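Local coordinates for protein disulfide oxidoreductase (Xylella fastidiosa, PDB 2REM) that probably acts as a periplasmic thiol-disulfide oxidoreductase of the DsbA family, exchanging disulfide bonds with thiol groups of partner proteins, at residues V12-G17 / A148-P153; V30-Y35 / A65-V70; T61-V66 / Q142-Y147. All coordinates share one frame; numbering follows the deposited sequence.

Interaction 1: V12-G17 / A148-P153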
loop_
_atom_site.group_PDB
_atom_site.type_symbol
_atom_site.label_atom_id
_atom_site.label_comp_id
_atom_site.label_asym_id
_atom_site.label_seq_id
_atom_site.Cartn_x
_atom_site.Cartn_y
_atom_site.Cartn_z
ATOM N N VAL A 12 12.548 10.095 -6.792
ATOM C CA VAL A 12 12.541 10.412 -8.206
ATOM C C VAL A 12 11.165 10.967 -8.554
ATOM O O VAL A 12 10.190 10.771 -7.828
ATOM C CB VAL A 12 12.901 9.183 -9.089
ATOM C CG1 VAL A 12 14.390 8.776 -8.924
ATOM C CG2 VAL A 12 11.984 8.006 -8.752
ATOM N N GLU A 13 11.097 11.665 -9.668
ATOM C CA GLU A 13 9.864 12.246 -10.102
ATOM C C GLU A 13 9.271 11.341 -11.151
ATOM O O GLU A 13 9.946 10.939 -12.100
ATOM C CB GLU A 13 10.064 13.661 -10.674
ATOM C CG GLU A 13 8.678 14.347 -10.843
ATOM C CD GLU A 13 8.736 15.801 -11.271
ATOM O OE1 GLU A 13 7.660 16.316 -11.679
ATOM O OE2 GLU A 13 9.829 16.411 -11.188
ATOM N N ILE A 14 7.990 11.052 -10.967
ATOM C CA ILE A 14 7.218 10.234 -11.888
ATOM C C ILE A 14 6.695 11.122 -13.022
ATOM O O ILE A 14 5.919 12.044 -12.770
ATOM C CB ILE A 14 6.055 9.575 -11.124
ATOM C CG1 ILE A 14 6.614 8.667 -10.029
ATOM C CG2 ILE A 14 5.085 8.853 -12.083
ATOM C CD1 ILE A 14 5.670 8.491 -8.832
ATOM N N PRO A 15 7.125 10.844 -14.272
ATOM C CA PRO A 15 6.720 11.664 -15.403
ATOM C C PRO A 15 5.216 11.551 -15.567
ATOM O O PRO A 15 4.672 10.450 -15.474
ATOM C CB PRO A 15 7.441 11.029 -16.597
ATOM C CG PRO A 15 7.789 9.663 -16.169
ATOM C CD PRO A 15 7.990 9.729 -14.681
ATOM N N ASP A 16 4.564 12.699 -15.749
ATOM C CA ASP A 16 3.124 12.761 -15.971
ATOM C C ASP A 16 2.395 12.106 -14.795
ATOM O O ASP A 16 1.333 11.556 -14.962
ATOM C CB ASP A 16 2.745 12.051 -17.280
ATOM C CG ASP A 16 3.246 12.778 -18.519
ATOM O OD1 ASP A 16 3.382 14.029 -18.501
ATOM O OD2 ASP A 16 3.496 12.091 -19.538
ATOM N N GLY A 17 2.991 12.160 -13.608
ATOM C CA GLY A 17 2.456 11.445 -12.453
ATOM C C GLY A 17 1.095 11.977 -12.059
ATOM O O GLY A 17 0.854 13.179 -12.105
ATOM N N ALA A 148 0.846 1.063 -10.276
ATOM C CA ALA A 148 2.199 0.521 -10.293
ATOM C C ALA A 148 2.876 0.698 -11.653
ATOM O O ALA A 148 4.075 1.033 -11.696
ATOM C CB ALA A 148 2.221 -0.925 -9.858
ATOM N N LEU A 149 2.130 0.508 -12.752
ATOM C CA LEU A 149 2.683 0.727 -14.101
ATOM C C LEU A 149 3.129 2.172 -14.339
ATOM O O LEU A 149 4.139 2.418 -14.990
ATOM C CB LEU A 149 1.708 0.291 -15.205
ATOM C CG LEU A 149 1.615 -1.222 -15.477
ATOM C CD1 LEU A 149 0.512 -1.554 -16.491
ATOM C CD2 LEU A 149 2.948 -1.783 -15.985
ATOM N N LYS A 150 2.350 3.118 -13.828
ATOM C CA LYS A 150 2.648 4.548 -13.909
ATOM C C LYS A 150 3.821 4.926 -12.988
ATOM O O LYS A 150 4.769 5.616 -13.400
ATOM C CB LYS A 150 1.402 5.313 -13.452
ATOM C CG LYS A 150 1.444 6.813 -13.665
ATOM C CD LYS A 150 0.358 7.181 -14.668
ATOM C CE LYS A 150 0.324 8.666 -14.965
ATOM N NZ LYS A 150 0.015 8.866 -16.408
ATOM N N VAL A 151 3.738 4.478 -11.742
ATOM C CA VAL A 151 4.723 4.822 -10.724
ATOM C C VAL A 151 6.088 4.196 -11.013
ATOM O O VAL A 151 7.131 4.856 -10.872
ATOM C CB VAL A 151 4.224 4.445 -9.321
ATOM C CG1 VAL A 151 5.370 4.447 -8.300
ATOM C CG2 VAL A 151 3.116 5.391 -8.906
ATOM N N ARG A 152 6.062 2.937 -11.437
ATOM C CA ARG A 152 7.271 2.153 -11.778
ATOM C C ARG A 152 8.180 1.957 -10.566
ATOM O O ARG A 152 9.366 2.321 -10.580
ATOM C CB ARG A 152 8.036 2.761 -12.951
ATOM C CG ARG A 152 7.230 2.840 -14.235
ATOM C CD ARG A 152 7.283 1.532 -15.013
ATOM N NE ARG A 152 8.615 1.383 -15.597
ATOM C CZ ARG A 152 9.014 1.928 -16.745
ATOM N NH1 ARG A 152 10.262 1.735 -17.148
ATOM N NH2 ARG A 152 8.180 2.641 -17.517
ATOM N N PRO A 153 7.618 1.369 -9.509
ATOM C CA PRO A 153 8.408 1.139 -8.324
ATOM C C PRO A 153 9.397 0.027 -8.625
ATOM O O PRO A 153 9.164 -0.770 -9.528
ATOM C CB PRO A 153 7.364 0.662 -7.304
ATOM C CG PRO A 153 6.319 -0.061 -8.158
ATOM C CD PRO A 153 6.230 0.866 -9.363
HETATM O O HOH W 1 4.466 7.283 -15.557
#

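Interaction 2: V30-Y35 / A65-V70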
loop_
_atom_site.group_PDB
_atom_site.type_symbol
_atom_site.label_atom_id
_atom_site.label_comp_id
_atom_site.label_asym_id
_atom_site.label_seq_id
_atom_site.Cartn_x
_atom_site.Cartn_y
_atom_site.Cartn_z
ATOM N N VAL A 30 0.922 7.518 -0.772
ATOM C CA VAL A 30 0.652 6.116 -1.008
ATOM C C VAL A 30 1.846 5.283 -0.587
ATOM O O VAL A 30 3.002 5.651 -0.833
ATOM C CB VAL A 30 0.279 5.848 -2.505
ATOM C CG1 VAL A 30 0.374 4.325 -2.847
ATOM C CG2 VAL A 30 -1.097 6.399 -2.803
ATOM N N GLU A 31 1.562 4.174 0.096
ATOM C CA GLU A 31 2.533 3.082 0.215
ATOM C C GLU A 31 2.089 1.941 -0.677
ATOM O O GLU A 31 1.013 1.364 -0.462
ATOM C CB GLU A 31 2.616 2.526 1.633
ATOM C CG GLU A 31 3.768 1.499 1.769
ATOM C CD GLU A 31 3.534 0.426 2.836
ATOM O OE1 GLU A 31 2.377 0.197 3.239
ATOM O OE2 GLU A 31 4.525 -0.204 3.261
ATOM N N ILE A 32 2.915 1.628 -1.665
ATOM C CA ILE A 32 2.769 0.417 -2.459
ATOM C C ILE A 32 3.440 -0.660 -1.629
ATOM O O ILE A 32 4.617 -0.540 -1.255
ATOM C CB ILE A 32 3.411 0.535 -3.856
ATOM C CG1 ILE A 32 2.831 1.747 -4.607
ATOM C CG2 ILE A 32 3.280 -0.800 -4.644
ATOM C CD1 ILE A 32 3.455 1.997 -5.982
ATOM N N PHE A 33 2.655 -1.673 -1.258
ATOM C CA PHE A 33 3.143 -2.723 -0.379
ATOM C C PHE A 33 2.658 -4.061 -0.949
ATOM O O PHE A 33 1.725 -4.117 -1.767
ATOM C CB PHE A 33 2.533 -2.554 1.029
ATOM C CG PHE A 33 1.112 -3.059 1.103
ATOM C CD1 PHE A 33 0.833 -4.348 1.577
ATOM C CD2 PHE A 33 0.070 -2.280 0.635
ATOM C CE1 PHE A 33 -0.454 -4.828 1.569
ATOM C CE2 PHE A 33 -1.223 -2.758 0.648
ATOM C CZ PHE A 33 -1.481 -4.022 1.110
ATOM N N GLY A 34 3.291 -5.127 -0.513
ATOM C CA GLY A 34 2.732 -6.463 -0.679
ATOM C C GLY A 34 2.771 -7.180 0.662
ATOM O O GLY A 34 3.743 -7.065 1.416
ATOM N N TYR A 35 1.719 -7.931 0.966
ATOM C CA TYR A 35 1.696 -8.815 2.128
ATOM C C TYR A 35 2.829 -9.840 2.112
ATOM O O TYR A 35 3.334 -10.241 3.166
ATOM C CB TYR A 35 0.337 -9.522 2.209
ATOM C CG TYR A 35 -0.773 -8.679 2.812
ATOM C CD1 TYR A 35 -0.587 -8.017 4.033
ATOM C CD2 TYR A 35 -2.014 -8.587 2.194
ATOM C CE1 TYR A 35 -1.589 -7.263 4.589
ATOM C CE2 TYR A 35 -3.045 -7.841 2.764
ATOM C CZ TYR A 35 -2.809 -7.181 3.960
ATOM O OH TYR A 35 -3.787 -6.451 4.544
ATOM N N ALA A 65 0.791 -3.959 -4.199
ATOM C CA ALA A 65 1.631 -4.224 -5.340
ATOM C C ALA A 65 1.079 -5.382 -6.171
ATOM O O ALA A 65 1.017 -6.553 -5.717
ATOM C CB ALA A 65 3.093 -4.514 -4.890
ATOM N N VAL A 66 0.700 -5.035 -7.395
ATOM C CA VAL A 66 0.233 -6.001 -8.370
ATOM C C VAL A 66 1.405 -6.252 -9.283
ATOM O O VAL A 66 1.544 -5.620 -10.347
ATOM C CB VAL A 66 -1.020 -5.516 -9.123
ATOM C CG1 VAL A 66 -1.429 -6.543 -10.161
ATOM C CG2 VAL A 66 -2.166 -5.304 -8.111
ATOM N N PHE A 67 2.280 -7.150 -8.829
ATOM C CA PHE A 67 3.577 -7.331 -9.467
ATOM C C PHE A 67 3.612 -8.674 -10.201
ATOM O O PHE A 67 4.639 -9.060 -10.747
ATOM C CB PHE A 67 4.700 -7.281 -8.414
ATOM C CG PHE A 67 5.043 -5.892 -7.904
ATOM C CD1 PHE A 67 4.522 -4.737 -8.490
ATOM C CD2 PHE A 67 5.943 -5.757 -6.854
ATOM C CE1 PHE A 67 4.877 -3.478 -8.014
ATOM C CE2 PHE A 67 6.310 -4.518 -6.378
ATOM C CZ PHE A 67 5.764 -3.361 -6.957
ATOM N N GLY A 68 2.481 -9.380 -10.221
ATOM C CA GLY A 68 2.421 -10.662 -10.888
ATOM C C GLY A 68 2.732 -11.769 -9.900
ATOM O O GLY A 68 3.007 -11.504 -8.728
ATOM N N GLY A 69 2.694 -13.007 -10.377
ATOM C CA GLY A 69 3.005 -14.164 -9.546
ATOM C C GLY A 69 2.333 -14.146 -8.178
ATOM O O GLY A 69 1.112 -13.943 -8.059
ATOM N N VAL A 70 3.138 -14.358 -7.136
ATOM C CA VAL A 70 2.613 -14.512 -5.781
ATOM C C VAL A 70 2.000 -13.232 -5.235
ATOM O O VAL A 70 1.184 -13.278 -4.324
ATOM C CB VAL A 70 3.685 -15.045 -4.775
ATOM C CG1 VAL A 70 4.189 -16.429 -5.205
ATOM C CG2 VAL A 70 4.842 -14.054 -4.618
#

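Interaction 3: T61-V66 / Q142-Y147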
loop_
_atom_site.group_PDB
_atom_site.type_symbol
_atom_site.label_atom_id
_atom_site.label_comp_id
_atom_site.label_asym_id
_atom_site.label_seq_id
_atom_site.Cartn_x
_atom_site.Cartn_y
_atom_site.Cartn_z
ATOM N N THR A 61 -2.686 6.310 1.953
ATOM C CA THR A 61 -3.415 5.271 1.251
ATOM C C THR A 61 -2.494 4.105 1.003
ATOM O O THR A 61 -1.356 4.287 0.583
ATOM C CB THR A 61 -3.966 5.806 -0.074
ATOM O OG1 THR A 61 -4.852 6.882 0.220
ATOM C CG2 THR A 61 -4.710 4.713 -0.856
ATOM N N LEU A 62 -2.980 2.907 1.291
ATOM C CA LEU A 62 -2.270 1.693 0.910
ATOM C C LEU A 62 -2.685 1.275 -0.465
ATOM O O LEU A 62 -3.891 1.258 -0.787
ATOM C CB LEU A 62 -2.577 0.550 1.898
ATOM C CG LEU A 62 -2.188 0.807 3.343
ATOM C CD1 LEU A 62 -2.505 -0.425 4.147
ATOM C CD2 LEU A 62 -0.712 1.185 3.493
ATOM N N VAL A 63 -1.702 0.918 -1.284
ATOM C CA VAL A 63 -1.974 0.378 -2.600
ATOM C C VAL A 63 -1.180 -0.920 -2.705
ATOM O O VAL A 63 0.063 -0.930 -2.622
ATOM C CB VAL A 63 -1.613 1.366 -3.762
ATOM C CG1 VAL A 63 -1.763 0.697 -5.170
ATOM C CG2 VAL A 63 -2.472 2.625 -3.679
ATOM N N PRO A 64 -1.898 -2.035 -2.899
ATOM C CA PRO A 64 -1.163 -3.275 -2.952
ATOM C C PRO A 64 -0.392 -3.360 -4.267
ATOM O O PRO A 64 -0.854 -2.840 -5.303
ATOM C CB PRO A 64 -2.265 -4.339 -2.850
ATOM C CG PRO A 64 -3.472 -3.710 -3.409
ATOM C CD PRO A 64 -3.349 -2.207 -3.117
ATOM N N ALA A 65 0.791 -3.959 -4.199
ATOM C CA ALA A 65 1.631 -4.224 -5.340
ATOM C C ALA A 65 1.079 -5.382 -6.171
ATOM O O ALA A 65 1.017 -6.553 -5.717
ATOM C CB ALA A 65 3.093 -4.514 -4.890
ATOM N N VAL A 66 0.700 -5.035 -7.395
ATOM C CA VAL A 66 0.233 -6.001 -8.370
ATOM C C VAL A 66 1.405 -6.252 -9.283
ATOM O O VAL A 66 1.544 -5.620 -10.347
ATOM C CB VAL A 66 -1.020 -5.516 -9.123
ATOM C CG1 VAL A 66 -1.429 -6.543 -10.161
ATOM C CG2 VAL A 66 -2.166 -5.304 -8.111
ATOM N N GLN A 142 -7.197 -3.622 -10.911
ATOM C CA GLN A 142 -6.726 -2.950 -12.112
ATOM C C GLN A 142 -6.221 -1.531 -11.823
ATOM O O GLN A 142 -5.226 -1.100 -12.392
ATOM C CB GLN A 142 -7.794 -2.952 -13.193
ATOM C CG GLN A 142 -8.089 -4.345 -13.746
ATOM C CD GLN A 142 -6.841 -5.055 -14.229
ATOM O OE1 GLN A 142 -5.869 -4.414 -14.668
ATOM N NE2 GLN A 142 -6.846 -6.385 -14.145
ATOM N N ALA A 143 -6.890 -0.818 -10.923
ATOM C CA ALA A 143 -6.452 0.538 -10.592
ATOM C C ALA A 143 -5.076 0.471 -9.918
ATOM O O ALA A 143 -4.199 1.276 -10.222
ATOM C CB ALA A 143 -7.459 1.204 -9.677
ATOM N N ALA A 144 -4.902 -0.487 -9.009
ATOM C CA ALA A 144 -3.614 -0.692 -8.329
ATOM C C ALA A 144 -2.521 -1.070 -9.322
ATOM O O ALA A 144 -1.390 -0.564 -9.241
ATOM C CB ALA A 144 -3.739 -1.752 -7.246
ATOM N N ARG A 145 -2.856 -1.950 -10.254
ATOM C CA ARG A 145 -1.910 -2.380 -11.279
ATOM C C ARG A 145 -1.507 -1.199 -12.159
ATOM O O ARG A 145 -0.317 -0.973 -12.391
ATOM C CB ARG A 145 -2.510 -3.494 -12.131
ATOM C CG ARG A 145 -1.534 -4.051 -13.175
ATOM C CD ARG A 145 -2.052 -5.367 -13.713
ATOM N NE ARG A 145 -2.977 -5.150 -14.813
ATOM C CZ ARG A 145 -2.614 -4.971 -16.078
ATOM N NH1 ARG A 145 -1.330 -4.985 -16.433
ATOM N NH2 ARG A 145 -3.548 -4.777 -17.001
ATOM N N ALA A 146 -2.500 -0.448 -12.640
ATOM C CA ALA A 146 -2.250 0.742 -13.441
ATOM C C ALA A 146 -1.362 1.742 -12.715
ATOM O O ALA A 146 -0.446 2.327 -13.313
ATOM C CB ALA A 146 -3.573 1.394 -13.894
ATOM N N TYR A 147 -1.610 1.906 -11.419
ATOM C CA TYR A 147 -0.819 2.829 -10.625
ATOM C C TYR A 147 0.635 2.356 -10.521
ATOM O O TYR A 147 1.555 3.155 -10.703
ATOM C CB TYR A 147 -1.473 3.032 -9.262
ATOM C CG TYR A 147 -0.819 4.054 -8.385
ATOM C CD1 TYR A 147 -0.934 5.430 -8.628
ATOM C CD2 TYR A 147 -0.129 3.641 -7.266
ATOM C CE1 TYR A 147 -0.329 6.349 -7.749
ATOM C CE2 TYR A 147 0.464 4.512 -6.442
ATOM C CZ TYR A 147 0.379 5.846 -6.663
ATOM O OH TYR A 147 1.028 6.631 -5.732
HETATM O O HOH W 2 0.223 -2.171 -7.656
#

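Interaction 1: V12-G17 / A148-P153
Ile14 packs against the last turn of helix 135-151, touching the backbone of Lys150 and both branches of Val151. Its CG1 lies anti to the carbonyl carbon (chi1 -62°), which leaves CG2 anti to the backbone N and splits the work between the branches. CG2 sits 3.5 Å from Lys150 O, while CD1 reaches Val151 CG2 at 4.0 Å and Val151 CG1 at 4.1 Å. The two side chains cross obliquely, although the CB of Val151 leaves its backbone on the far side from Ile14; it is the methyls that close the gap. Both residues are buried, and both also rest on Val160 and Met166 of the sheet, so this half of the contact joins the helix end to strands 158-161 and 165-167.

The other half is more solvent-exposed and has no apolar side-chain pair, although Lys150 is covered about as much as Ile14. Residues Ile14 to Gly17 form a type II beta turn, with Pro15 and Asp16 at its corners and Asp16 at positive phi; the bond from Gly17 N to Ile14 O that closes it is weak. Lys150, bent at chi2, brings CE to 3.1 Å from Asp16 O, a tight approach. NZ is also near that oxygen, at 3.3 Å, but the angle is too poor for a hydrogen bond. The Asp16 carboxylate is not paired with it either: OD2 and Lys150 NZ are 5.7 Å apart. A water spans the seam, donating to Lys150 O at 2.7 Å and to Pro15 O at 3.2 Å.

With no direct hydrogen bond between the segments, the contact rests on van der Waals packing (Ile14 on Val151, the lysine chain on the turn) and one water bridge, and the opposite charges at the surface can add at most a weak, long-range attraction.

Interaction 2: V30-Y35 / A65-V70
Ala65 joins the end of strand 27-33 through its backbone, its N-H donating to Phe33 O over 2.6 Å. The bond is fairly straight at the hydrogen (159°), with the donor tilted 28° from the carbonyl plane. It carries the pairing of strands 27-33 and 58-64 one residue beyond the end of the second strand.

The side chains then sort themselves by the alternation of the strand. Ile32 points its CB toward the 65-70 loop. Because its CG1 is anti to the carbonyl carbon, CG2 is left anti to the backbone N, and this methyl makes the contact, 3.7 Å from Ala65 CB. Ala65 CB is held from a second direction by Phe67 of its own loop: it lies over the centre of the ring, 3.4 Å above the plane, a CH-pi arrangement. Chi2 of -9° turns the Phe67 ring so that CA lies nearly in its plane, presenting a face to Ala65 CB. Ile32 CG2 approaches the same ring obliquely, 4.3 Å from Phe67 CZ, so methyl, methyl and ring form one compact apolar cluster, and Trp71 of helix 71-83 touches both Phe67 and Ala65.

Phe33 turns its CB the other way. Its CG sits beside both the backbone N and the carbonyl carbon, and its ring carries CE1 over the centre of the Tyr35 ring, 3.8 Å above that plane. His91 and Tyr78 meet the Phe33 ring edge-to-face, giving an aromatic cluster on this side of the strand.

The Phe33 side chain also touches the probable redox CxxC (Cys37, Cys40), at the start of helix 38-52. A beta strand leading into a CxxC at a helix N-terminus is characteristic of thioredoxin-family oxidoreductases, DsbA included.

Interaction 3: T61-V66 / Q142-Y147
A water oxygen between Pro64 and Ala144 is gripped by three backbone groups, donating to Pro64 O at 2.7 Å and to Ala144 O at 2.8 Å while accepting from Val66 N at 2.9 Å. It thereby ties the end of strand 58-64 to helix 135-151, between which no direct hydrogen bond forms.

Around it the side-chain packing is apolar. Ala144 CB points at the strand and meets Val63 CG1 at 3.8 Å and Val66 CG2 at 4.0 Å; the same methyl also touches a carbonyl, Pro64 O, at 3.6 Å. Val63 CG1, anti to its backbone N (chi1 173°), also touches Tyr147 CD2, approaching that ring obliquely. Val66 CG1 lies against the aliphatic CB, CG and CD of Arg145. Beyond them the arginine bends at chi3, and its NE donates to Gln142 OE1 over 3.0 Å, nearly in the guanidinium plane, so the charged end is anchored on its own helix.

The short segment axes run almost perpendicular, at 89°, with a closest approach of 8.2 Å. A helix packed across the sheet, reached through helices between 71-83 and 125-132, is consistent with the thioredoxin fold with helical insertion known from DsbA proteins.

All three contacts reach one mixed sheet, and interactions 1 and 3 use successive parts of helix 135-151, with centres about 12 Å apart. Interactions 2 and 3 are closest, about 7 Å between centres; they share Ala65 and Val66, and the Glu31 N and O atoms probably bond Thr61 O (3.0 Å) and Val63 N (2.9 Å) between neighbouring strands. Interaction 1 lies about 15 Å from interaction 2, yet touches it: Pro153 CG is 3.6 Å from Phe67 CZ, and Val151 CG1 is 3.9 Å from Ile32 CD1. Of the three, interaction 2 contains Phe33, which touches the probable CxxC motif; the redox disulfide predicted for Cys37 and Cys40 is absent here.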